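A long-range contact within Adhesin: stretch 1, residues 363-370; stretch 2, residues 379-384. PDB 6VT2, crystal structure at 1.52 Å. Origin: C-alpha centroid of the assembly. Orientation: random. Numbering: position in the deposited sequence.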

# COMPACT_ATOMS: atom_id res chain seq x y z
N ASN A 363 22.37 24.33 -25.36
CA ASN A 363 21.33 25.20 -24.86
C ASN A 363 20.15 25.27 -25.82
O ASN A 363 19.05 24.89 -25.46
N LEU A 364 20.36 25.75 -27.01
CA LEU A 364 19.32 25.81 -28.02
C LEU A 364 19.26 24.51 -28.78
O LEU A 364 20.20 23.74 -28.75
N PRO A 365 18.15 24.29 -29.49
CA PRO A 365 18.04 23.10 -30.34
C PRO A 365 19.20 23.03 -31.30
O PRO A 365 19.70 24.05 -31.77
N ASN A 366 19.63 21.80 -31.58
CA ASN A 366 20.71 21.62 -32.50
C ASN A 366 20.32 22.03 -33.90
O ASN A 366 21.22 22.20 -34.74
N ASN A 367 19.01 22.18 -34.17
CA ASN A 367 18.52 22.61 -35.49
C ASN A 367 17.95 24.03 -35.46
O ASN A 367 17.13 24.35 -36.24
N VAL A 368 18.49 24.87 -34.59
CA VAL A 368 18.17 26.32 -34.70
C VAL A 368 18.89 26.87 -35.92
O VAL A 368 19.91 26.34 -36.32
N GLN A 369 18.34 27.95 -36.44
CA GLN A 369 18.98 28.65 -37.55
C GLN A 369 19.37 30.03 -37.01
O GLN A 369 18.65 30.58 -36.27
N TYR A 370 20.56 30.48 -37.34
CA TYR A 370 21.00 31.82 -37.04
C TYR A 370 21.04 32.63 -38.33
O TYR A 370 21.52 32.16 -39.39
N THR A 379 19.27 36.98 -35.65
CA THR A 379 17.95 36.38 -35.50
C THR A 379 18.13 34.89 -35.30
O THR A 379 18.77 34.23 -36.10
N VAL A 380 17.56 34.38 -34.22
CA VAL A 380 17.58 32.98 -33.89
C VAL A 380 16.20 32.45 -34.25
O VAL A 380 15.19 32.92 -33.73
N ILE A 381 16.16 31.47 -35.14
CA ILE A 381 14.90 30.91 -35.61
C ILE A 381 14.80 29.46 -35.18
O ILE A 381 15.62 28.61 -35.57
N TYR A 382 13.82 29.18 -34.36
CA TYR A 382 13.62 27.86 -33.81
C TYR A 382 12.83 27.04 -34.80
O TYR A 382 12.18 27.57 -35.69
N PRO A 383 12.94 25.73 -34.71
CA PRO A 383 12.44 24.88 -35.80
C PRO A 383 10.91 24.80 -35.89
O PRO A 383 10.41 24.20 -36.84
N ASP A 384 10.18 25.37 -34.95
CA ASP A 384 8.74 25.45 -35.04
C ASP A 384 8.30 26.77 -35.67
O ASP A 384 7.11 27.06 -35.76

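The two stretches meet as a short antiparallel strand pairing extended, on the loop side, by an apolar cluster gathered around Val-368 and Tyr-382. Gln-369 and Ile-381 form the hydrogen-bonded pair, with Gln-369 N to Ile-381 O and Ile-381 N to Gln-369 O both at 2.9 Å and nearly linear. Their side chains share one face of the sheet, CB to CB 4.3 Å apart, but Gln-369 (chi1 m, chi2 m) leads its amide away from the other stretch.

Tyr-370 and Val-380 occupy the opposite face. Val-380, in the t rotamer, places CG2 3.9 Å from Tyr-370 CD1, at the edge of that ring, and CG1 4.0 Å from Leu-364 CD1. Although Tyr-382 starts away from stretch 1, its m rotamer brings the ring back: Val-368 CG1 lies 3.5 Å from Tyr-382 CD1, while Pro-365 CD approaches Tyr-382 CE1 to 3.9 Å at the ring edge. Leu-364 (m, t) also reaches this edge, its CD2 3.6 Å from Tyr-382 OH, a hydroxyl hydrogen-bonded elsewhere in the structure.

Pro-383 points toward stretch 1, its CG 3.4 Å from Asn-367 OD1. Beyond the strand pair, a water bridges the backbones, donating to Asn-367 O (2.6 Å from the water O) and to Ile-381 O (2.7 Å from the water O).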

# COMPACT_ATOMS: atom_id res chain seq x y z
CB ASN A 363 21.92 26.59 -24.65
CG ASN A 363 20.90 27.60 -24.24
OD1 ASN A 363 20.02 27.31 -23.43
ND2 ASN A 363 20.97 28.78 -24.83
CB LEU A 364 19.62 26.94 -28.98
CG LEU A 364 19.81 28.29 -28.31
CD1 LEU A 364 20.09 29.36 -29.34
CD2 LEU A 364 18.65 28.60 -27.46
CB PRO A 365 16.70 23.29 -31.04
CG PRO A 365 15.92 24.11 -30.10
CD PRO A 365 16.91 25.07 -29.48
CB ASN A 366 21.16 20.18 -32.53
CG ASN A 366 21.75 19.72 -31.20
OD1 ASN A 366 22.44 20.45 -30.50
ND2 ASN A 366 21.48 18.52 -30.86
CB ASN A 367 17.57 21.60 -36.12
CG ASN A 367 16.33 21.37 -35.31
OD1 ASN A 367 16.33 21.58 -34.14
ND2 ASN A 367 15.31 20.86 -35.95
CB VAL A 368 18.58 27.19 -33.51
CG1 VAL A 368 17.52 27.00 -32.51
CG2 VAL A 368 20.00 26.96 -33.07
CB GLN A 369 18.05 28.78 -38.74
CG GLN A 369 17.83 27.48 -39.47
CD GLN A 369 18.88 27.11 -40.49
OE1 GLN A 369 19.97 27.63 -40.53
NE2 GLN A 369 18.61 26.08 -41.28
CB TYR A 370 22.36 31.77 -36.41
CG TYR A 370 22.44 30.98 -35.16
CD1 TYR A 370 21.77 31.38 -34.01
CD2 TYR A 370 23.18 29.84 -35.10
CE1 TYR A 370 21.91 30.68 -32.86
CE2 TYR A 370 23.28 29.13 -33.96
CZ TYR A 370 22.61 29.55 -32.84
OH TYR A 370 22.67 28.88 -31.71
CB THR A 379 17.10 36.61 -36.73
OG1 THR A 379 17.06 38.01 -36.97
CG2 THR A 379 15.68 36.10 -36.49
CB VAL A 380 17.86 32.78 -32.41
CG1 VAL A 380 17.87 31.35 -32.02
CG2 VAL A 380 19.19 33.44 -32.01
CB ILE A 381 14.80 31.04 -37.13
CG1 ILE A 381 15.02 32.52 -37.57
CG2 ILE A 381 13.51 30.48 -37.58
CD1 ILE A 381 15.02 32.65 -39.09
CB TYR A 382 12.85 27.96 -32.50
CG TYR A 382 13.63 28.68 -31.47
CD1 TYR A 382 14.63 28.03 -30.79
CD2 TYR A 382 13.38 30.01 -31.20
CE1 TYR A 382 15.41 28.69 -29.89
CE2 TYR A 382 14.14 30.66 -30.26
CZ TYR A 382 15.15 30.02 -29.65
OH TYR A 382 15.95 30.67 -28.75
CB PRO A 383 13.10 23.53 -35.50
CG PRO A 383 13.57 23.59 -34.17
CD PRO A 383 13.88 25.02 -33.85
CB ASP A 384 8.06 25.30 -33.68
CG ASP A 384 8.48 26.33 -32.66
OD1 ASP A 384 9.61 26.84 -32.75
OD2 ASP A 384 7.72 26.62 -31.74
O HOH W 1 15.37 26.21 -36.74